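Local atomic coordinates of TagI restriction endonuclease (Thermocrispum agreste, PDB entry 6GHS), a protein that probably cleaves DNA bearing modified cytosines such as 5-methylcytosine, joining an SRA domain for recognition to an HNH nuclease domain. Residues Val50-Gly62 / Arg108-Tyr122. Sequence-based numbering, arbitrary orientation.
Sequences VLNGGYPDDRDYG and RGAGGEKPYSPSSGY
L51 and R108 form a parallel β-bridge in the mixed sheet of the SRA domain, where strands 45-51 and 104-109 end side by side; G109 N donates to L51 O at 2.9 Å. The tight part of the contact surrounds D60. Its carboxylate lies nearly coplanar with the R108 guanidinium, the planes 19° apart, and both oxygens face NH1, with D60 OD1 2.6 Å from R108 NH1 in a salt bridge whose two hydrogen bonds, both from NH1, are weak because they are bent. The same OD1 takes G62 N in an Asx turn, and D125 holds R108 NE, so each partner has a second bond. With CG anti to the carbonyl carbon (chi1 -49°), the Y116 ring lies against this turn: G62 CA sits over its face, 3.9 Å from the centroid, a CH-pi contact. Were Y116 reduced to alanine, the G62 backbone would probably lose the ring over it and a gap would open beside D60. The solvent side is looser: G53 and G111 are exposed, E113 meets D60 mainly by its aliphatic carbons, CB to CB 3.7 Å, and the type I turn G109-G112 is met by N52, whose amide stands 84° to the Y122 ring while N52 OD1 accepts a weak bond from G111 N at 2.8 Å.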
ATOM      1  N   VAL A  50      17.336  -8.484 -16.894  1.00 36.54           N
ATOM      2  CA  VAL A  50      17.312  -9.380 -18.039  1.00 37.48           C
ATOM      3  C   VAL A  50      17.235 -10.789 -17.504  1.00 40.27           C
ATOM      4  O   VAL A  50      18.046 -11.165 -16.659  1.00 39.33           O
ATOM      5  CB  VAL A  50      18.584  -9.230 -18.875  1.00 36.85           C
ATOM      6  CG1 VAL A  50      18.721 -10.355 -19.904  1.00 36.89           C
ATOM      7  CG2 VAL A  50      18.598  -7.858 -19.535  1.00 36.71           C
ATOM      8  N   LEU A  51      16.280 -11.558 -18.022  1.00 45.22           N
ATOM      9  CA  LEU A  51      15.948 -12.871 -17.503  1.00 50.03           C
ATOM     10  C   LEU A  51      16.182 -13.926 -18.577  1.00 52.85           C
ATOM     11  O   LEU A  51      15.358 -14.114 -19.469  1.00 53.61           O
ATOM     12  CB  LEU A  51      14.495 -12.865 -17.025  1.00 53.96           C
ATOM     13  CG  LEU A  51      13.904 -14.152 -16.424  1.00 57.74           C
ATOM     14  CD1 LEU A  51      14.850 -14.898 -15.472  1.00 59.78           C
ATOM     15  CD2 LEU A  51      12.591 -13.812 -15.736  1.00 55.95           C
ATOM     16  N   ASN A  52      17.318 -14.608 -18.463  1.00 60.10           N
ATOM     17  CA  ASN A  52      17.814 -15.547 -19.461  1.00 65.40           C
ATOM     18  C   ASN A  52      18.385 -16.771 -18.730  1.00 67.87           C
ATOM     19  O   ASN A  52      19.550 -17.130 -18.922  1.00 69.03           O
ATOM     20  CB  ASN A  52      18.890 -14.823 -20.293  1.00 71.48           C
ATOM     21  CG  ASN A  52      19.236 -15.537 -21.599  1.00 79.42           C
ATOM     22  OD1 ASN A  52      18.834 -16.679 -21.847  1.00 88.08           O
ATOM     23  ND2 ASN A  52      19.999 -14.850 -22.445  1.00 79.64           N
ATOM     24  N   GLY A  53      17.557 -17.393 -17.880  1.00 72.73           N
ATOM     25  CA  GLY A  53      17.945 -18.562 -17.059  1.00 73.96           C
ATOM     26  C   GLY A  53      19.330 -18.495 -16.413  1.00 76.51           C
ATOM     27  O   GLY A  53      20.128 -19.432 -16.539  1.00 74.46           O
ATOM     28  N   GLY A  54      19.609 -17.382 -15.728  1.00 77.09           N
ATOM     29  CA  GLY A  54      20.913 -17.120 -15.104  1.00 69.50           C
ATOM     30  C   GLY A  54      21.232 -18.011 -13.913  1.00 66.29           C
ATOM     31  O   GLY A  54      22.392 -18.376 -13.724  1.00 67.30           O
ATOM     32  N   TYR A  55      20.220 -18.324 -13.096  1.00 60.48           N
ATOM     33  CA  TYR A  55      20.326 -19.335 -12.039  1.00 57.53           C
ATOM     34  C   TYR A  55      19.190 -20.340 -12.193  1.00 59.17           C
ATOM     35  O   TYR A  55      18.135 -19.993 -12.732  1.00 57.85           O
ATOM     36  CB  TYR A  55      20.236 -18.699 -10.654  1.00 56.52           C
ATOM     37  CG  TYR A  55      21.518 -18.078 -10.148  1.00 57.53           C
ATOM     38  CD1 TYR A  55      21.957 -16.845 -10.634  1.00 59.27           C
ATOM     39  CD2 TYR A  55      22.285 -18.702  -9.162  1.00 58.15           C
ATOM     40  CE1 TYR A  55      23.130 -16.260 -10.170  1.00 58.03           C
ATOM     41  CE2 TYR A  55      23.464 -18.126  -8.692  1.00 58.71           C
ATOM     42  CZ  TYR A  55      23.881 -16.903  -9.201  1.00 57.86           C
ATOM     43  OH  TYR A  55      25.038 -16.315  -8.751  1.00 55.55           O
ATOM     44  N   PRO A  56      19.387 -21.587 -11.704  1.00 62.38           N
ATOM     45  CA  PRO A  56      18.283 -22.557 -11.710  1.00 63.32           C
ATOM     46  C   PRO A  56      17.292 -22.353 -10.555  1.00 63.64           C
ATOM     47  O   PRO A  56      16.279 -23.050 -10.489  1.00 65.35           O
ATOM     48  CB  PRO A  56      18.993 -23.916 -11.585  1.00 65.38           C
ATOM     49  CG  PRO A  56      20.445 -23.620 -11.355  1.00 65.58           C
ATOM     50  CD  PRO A  56      20.581 -22.160 -11.059  1.00 63.46           C
ATOM     51  N   ASP A  57      17.608 -21.429  -9.647  1.00 61.80           N
ATOM     52  CA  ASP A  57      16.696 -20.984  -8.593  1.00 58.34           C
ATOM     53  C   ASP A  57      15.557 -20.101  -9.125  1.00 55.50           C
ATOM     54  O   ASP A  57      14.485 -20.056  -8.503  1.00 51.04           O
ATOM     55  CB  ASP A  57      17.465 -20.194  -7.526  1.00 57.43           C
ATOM     56  CG  ASP A  57      18.576 -20.989  -6.898  1.00 56.80           C
ATOM     57  OD1 ASP A  57      18.314 -21.622  -5.855  1.00 61.15           O
ATOM     58  OD2 ASP A  57      19.698 -20.985  -7.453  1.00 53.63           O
ATOM     59  N   ASP A  58      15.820 -19.379 -10.230  1.00 53.49           N
ATOM     60  CA  ASP A  58      14.826 -18.537 -10.925  1.00 53.87           C
ATOM     61  C   ASP A  58      13.546 -19.329 -11.233  1.00 54.79           C
ATOM     62  O   ASP A  58      13.631 -20.481 -11.668  1.00 58.82           O
ATOM     63  CB  ASP A  58      15.354 -18.051 -12.294  1.00 55.06           C
ATOM     64  CG  ASP A  58      16.394 -16.942 -12.210  1.00 55.40           C
ATOM     65  OD1 ASP A  58      16.671 -16.423 -11.110  1.00 54.48           O
ATOM     66  OD2 ASP A  58      16.929 -16.587 -13.290  1.00 56.58           O
ATOM     67  N   ARG A  59      12.380 -18.717 -11.028  1.00 52.49           N
ATOM     68  CA  ARG A  59      11.101 -19.294 -11.460  1.00 53.37           C
ATOM     69  C   ARG A  59      10.380 -18.247 -12.248  1.00 52.82           C
ATOM     70  O   ARG A  59      10.415 -17.074 -11.896  1.00 54.91           O
ATOM     71  CB  ARG A  59      10.213 -19.693 -10.282  1.00 56.54           C
ATOM     72  CG  ARG A  59      10.798 -20.741  -9.349  1.00 60.21           C
ATOM     73  CD  ARG A  59      10.679 -22.159  -9.890  1.00 62.26           C
ATOM     74  NE  ARG A  59      11.442 -23.082  -9.043  1.00 63.32           N
ATOM     75  CZ  ARG A  59      12.728 -23.409  -9.197  1.00 63.67           C
ATOM     76  NH1 ARG A  59      13.468 -22.923 -10.197  1.00 64.73           N
ATOM     77  NH2 ARG A  59      13.285 -24.251  -8.336  1.00 63.93           N
ATOM     78  N   ASP A  60       9.697 -18.673 -13.295  1.00 54.78           N
ATOM     79  CA  ASP A  60       8.994 -17.761 -14.174  1.00 57.07           C
ATOM     80  C   ASP A  60       7.548 -18.226 -14.337  1.00 59.67           C
ATOM     81  O   ASP A  60       7.294 -19.321 -14.850  1.00 62.77           O
ATOM     82  CB  ASP A  60       9.715 -17.736 -15.516  1.00 57.96           C
ATOM     83  CG  ASP A  60       9.310 -16.572 -16.381  1.00 57.83           C
ATOM     84  OD1 ASP A  60       8.284 -15.904 -16.083  1.00 54.70           O
ATOM     85  OD2 ASP A  60      10.036 -16.322 -17.379  1.00 56.83           O
ATOM     86  N   TYR A  61       6.613 -17.391 -13.888  1.00 60.31           N
ATOM     87  CA  TYR A  61       5.182 -17.678 -13.985  1.00 60.62           C
ATOM     88  C   TYR A  61       4.441 -16.613 -14.825  1.00 61.63           C
ATOM     89  O   TYR A  61       3.226 -16.436 -14.683  1.00 63.39           O
ATOM     90  CB  TYR A  61       4.578 -17.775 -12.581  1.00 60.78           C
ATOM     91  CG  TYR A  61       5.237 -18.788 -11.664  1.00 61.82           C
ATOM     92  CD1 TYR A  61       5.277 -20.135 -12.002  1.00 65.42           C
ATOM     93  CD2 TYR A  61       5.787 -18.406 -10.437  1.00 62.37           C
ATOM     94  CE1 TYR A  61       5.864 -21.071 -11.158  1.00 67.95           C
ATOM     95  CE2 TYR A  61       6.374 -19.335  -9.585  1.00 63.06           C
ATOM     96  CZ  TYR A  61       6.412 -20.667  -9.951  1.00 65.98           C
ATOM     97  OH  TYR A  61       6.991 -21.603  -9.123  1.00 68.60           O
ATOM     98  N   GLY A  62       5.165 -15.926 -15.711  1.00 62.24           N
ATOM     99  CA  GLY A  62       4.568 -14.914 -16.586  1.00 63.54           C
ATOM    100  C   GLY A  62       4.317 -13.608 -15.866  1.00 63.41           C
ATOM    101  O   GLY A  62       5.102 -12.673 -15.987  1.00 61.40           O
ATOM    102  N   ARG A 108      13.022 -10.163 -21.419  1.00 52.78           N
ATOM    103  CA  ARG A 108      13.092 -11.621 -21.337  1.00 56.06           C
ATOM    104  C   ARG A 108      13.961 -12.179 -22.468  1.00 58.08           C
ATOM    105  O   ARG A 108      13.948 -11.660 -23.584  1.00 58.28           O
ATOM    106  CB  ARG A 108      11.686 -12.204 -21.375  1.00 56.82           C
ATOM    107  CG  ARG A 108      11.481 -13.378 -20.432  1.00 57.27           C
ATOM    108  CD  ARG A 108      10.028 -13.837 -20.450  1.00 56.92           C
ATOM    109  NE  ARG A 108       9.131 -12.867 -19.814  1.00 55.42           N
ATOM    110  CZ  ARG A 108       8.437 -13.046 -18.689  1.00 55.14           C
ATOM    111  NH1 ARG A 108       8.486 -14.179 -18.009  1.00 53.93           N
ATOM    112  NH2 ARG A 108       7.661 -12.065 -18.239  1.00 56.62           N
ATOM    113  N   GLY A 109      14.708 -13.241 -22.167  1.00 60.44           N
ATOM    114  CA  GLY A 109      15.755 -13.742 -23.055  1.00 62.76           C
ATOM    115  C   GLY A 109      15.494 -15.139 -23.560  1.00 67.16           C
ATOM    116  O   GLY A 109      14.684 -15.871 -22.989  1.00 66.81           O
ATOM    117  N   ALA A 110      16.227 -15.502 -24.615  1.00 75.23           N
ATOM    118  CA  ALA A 110      16.044 -16.759 -25.363  1.00 76.85           C
ATOM    119  C   ALA A 110      16.205 -18.036 -24.531  1.00 78.35           C
ATOM    120  O   ALA A 110      15.400 -18.956 -24.661  1.00 77.36           O
ATOM    121  CB  ALA A 110      17.002 -16.800 -26.553  1.00 78.04           C
ATOM    122  N   GLY A 111      17.232 -18.085 -23.681  1.00 82.12           N
ATOM    123  CA  GLY A 111      17.581 -19.303 -22.938  1.00 84.75           C
ATOM    124  C   GLY A 111      16.764 -19.662 -21.703  1.00 88.10           C
ATOM    125  O   GLY A 111      16.996 -20.718 -21.115  1.00 91.67           O
ATOM    126  N   GLY A 112      15.807 -18.816 -21.310  1.00 91.14           N
ATOM    127  CA  GLY A 112      15.051 -19.002 -20.062  1.00 94.88           C
ATOM    128  C   GLY A 112      13.957 -20.070 -20.039  1.00 96.37           C
ATOM    129  O   GLY A 112      14.031 -21.070 -20.761  1.00 95.71           O
ATOM    130  N   GLU A 113      12.948 -19.848 -19.188  1.00 97.21           N
ATOM    131  CA  GLU A 113      11.831 -20.783 -18.974  1.00 99.14           C
ATOM    132  C   GLU A 113      10.955 -20.837 -20.227  1.00103.27           C
ATOM    133  O   GLU A 113      10.695 -19.805 -20.852  1.00101.48           O
ATOM    134  CB  GLU A 113      11.012 -20.352 -17.745  1.00101.02           C
ATOM    135  CG  GLU A 113       9.888 -21.292 -17.292  1.00102.44           C
ATOM    136  CD  GLU A 113      10.311 -22.310 -16.241  1.00102.39           C
ATOM    137  OE1 GLU A 113      10.260 -23.519 -16.543  1.00106.70           O
ATOM    138  OE2 GLU A 113      10.679 -21.911 -15.111  1.00 96.16           O
ATOM    139  N   LYS A 114      10.475 -22.036 -20.557  1.00105.82           N
ATOM    140  CA  LYS A 114      10.067 -22.371 -21.937  1.00102.92           C
ATOM    141  C   LYS A 114       8.835 -21.642 -22.507  1.00 91.14           C
ATOM    142  O   LYS A 114       8.954 -21.015 -23.561  1.00 86.88           O
ATOM    143  CB  LYS A 114       9.957 -23.898 -22.129  1.00110.31           C
ATOM    144  CG  LYS A 114      11.210 -24.643 -21.667  1.00116.95           C
ATOM    145  CD  LYS A 114      11.566 -25.845 -22.531  1.00119.30           C
ATOM    146  CE  LYS A 114      12.885 -26.461 -22.076  1.00119.58           C
ATOM    147  NZ  LYS A 114      13.528 -27.272 -23.143  1.00120.78           N
ATOM    148  N   PRO A 115       7.667 -21.702 -21.826  1.00 83.61           N
ATOM    149  CA  PRO A 115       6.470 -21.075 -22.444  1.00 79.28           C
ATOM    150  C   PRO A 115       6.577 -19.559 -22.671  1.00 77.10           C
ATOM    151  O   PRO A 115       6.106 -19.066 -23.695  1.00 72.00           O
ATOM    152  CB  PRO A 115       5.326 -21.397 -21.461  1.00 77.34           C
ATOM    153  CG  PRO A 115       5.887 -22.379 -20.478  1.00 81.01           C
ATOM    154  CD  PRO A 115       7.381 -22.238 -20.482  1.00 80.87           C
ATOM    155  N   TYR A 116       7.228 -18.851 -21.744  1.00 76.98           N
ATOM    156  CA  TYR A 116       7.219 -17.379 -21.708  1.00 75.58           C
ATOM    157  C   TYR A 116       8.400 -16.744 -22.454  1.00 73.69           C
ATOM    158  O   TYR A 116       8.292 -15.613 -22.923  1.00 70.41           O
ATOM    159  CB  TYR A 116       7.163 -16.875 -20.253  1.00 76.43           C
ATOM    160  CG  TYR A 116       6.086 -17.543 -19.410  1.00 78.25           C
ATOM    161  CD1 TYR A 116       4.763 -17.071 -19.410  1.00 79.01           C
ATOM    162  CD2 TYR A 116       6.385 -18.666 -18.625  1.00 79.75           C
ATOM    163  CE1 TYR A 116       3.774 -17.698 -18.647  1.00 79.32           C
ATOM    164  CE2 TYR A 116       5.405 -19.303 -17.864  1.00 80.53           C
ATOM    165  CZ  TYR A 116       4.104 -18.819 -17.874  1.00 79.88           C
ATOM    166  OH  TYR A 116       3.150 -19.455 -17.110  1.00 77.36           O
ATOM    167  N   SER A 117       9.517 -17.463 -22.568  1.00 74.45           N
ATOM    168  CA  SER A 117      10.693 -16.956 -23.287  1.00 76.38           C
ATOM    169  C   SER A 117      10.427 -16.894 -24.787  1.00 78.18           C
ATOM    170  O   SER A 117       9.617 -17.671 -25.275  1.00 82.50           O
ATOM    171  CB  SER A 117      11.893 -17.870 -23.041  1.00 76.28           C
ATOM    172  OG  SER A 117      12.230 -17.923 -21.662  1.00 77.07           O
ATOM    173  N   PRO A 118      11.097 -15.972 -25.520  1.00 83.27           N
ATOM    174  CA  PRO A 118      11.041 -16.041 -26.989  1.00 85.47           C
ATOM    175  C   PRO A 118      11.877 -17.201 -27.525  1.00 92.51           C
ATOM    176  O   PRO A 118      12.726 -17.757 -26.808  1.00 89.62           O
ATOM    177  CB  PRO A 118      11.630 -14.697 -27.439  1.00 83.97           C
ATOM    178  CG  PRO A 118      12.527 -14.289 -26.326  1.00 84.42           C
ATOM    179  CD  PRO A 118      11.889 -14.813 -25.063  1.00 84.69           C
ATOM    180  N   SER A 119      11.621 -17.564 -28.779  1.00 98.82           N
ATOM    181  CA  SER A 119      12.346 -18.652 -29.440  1.00 99.83           C
ATOM    182  C   SER A 119      13.774 -18.216 -29.803  1.00 96.60           C
ATOM    183  O   SER A 119      14.706 -19.031 -29.760  1.00 88.28           O
ATOM    184  CB  SER A 119      11.577 -19.131 -30.674  1.00101.52           C
ATOM    185  OG  SER A 119      11.068 -18.031 -31.404  1.00104.38           O
ATOM    186  N   SER A 120      13.935 -16.941 -30.164  1.00 91.76           N
ATOM    187  CA  SER A 120      15.262 -16.347 -30.320  1.00 89.36           C
ATOM    188  C   SER A 120      15.241 -14.833 -30.135  1.00 86.40           C
ATOM    189  O   SER A 120      14.214 -14.185 -30.361  1.00 88.21           O
ATOM    190  CB  SER A 120      15.845 -16.692 -31.685  1.00 91.21           C
ATOM    191  OG  SER A 120      17.213 -16.344 -31.729  1.00 91.76           O
ATOM    192  N   GLY A 121      16.391 -14.291 -29.724  1.00 80.39           N
ATOM    193  CA  GLY A 121      16.560 -12.858 -29.465  1.00 72.82           C
ATOM    194  C   GLY A 121      16.235 -12.467 -28.032  1.00 67.92           C
ATOM    195  O   GLY A 121      16.469 -13.236 -27.094  1.00 66.90           O
ATOM    196  N   TYR A 122      15.715 -11.252 -27.874  1.00 63.60           N
ATOM    197  CA  TYR A 122      15.299 -10.701 -26.581  1.00 59.34           C
ATOM    198  C   TYR A 122      14.042  -9.862 -26.780  1.00 59.88           C
ATOM    199  O   TYR A 122      14.055  -8.942 -27.591  1.00 64.07           O
ATOM    200  CB  TYR A 122      16.389  -9.794 -26.004  1.00 55.92           C
ATOM    201  CG  TYR A 122      17.602 -10.512 -25.485  1.00 54.09           C
ATOM    202  CD1 TYR A 122      18.711 -10.704 -26.286  1.00 54.36           C
ATOM    203  CD2 TYR A 122      17.651 -10.983 -24.181  1.00 54.91           C
ATOM    204  CE1 TYR A 122      19.836 -11.360 -25.811  1.00 54.85           C
ATOM    205  CE2 TYR A 122      18.771 -11.641 -23.694  1.00 54.71           C
ATOM    206  CZ  TYR A 122      19.861 -11.827 -24.516  1.00 54.23           C
ATOM    207  OH  TYR A 122      20.977 -12.470 -24.045  1.00 53.90           O
TER
HETATM  208  O   HOH W   1      12.964 -16.156 -19.459  1.00 51.64           O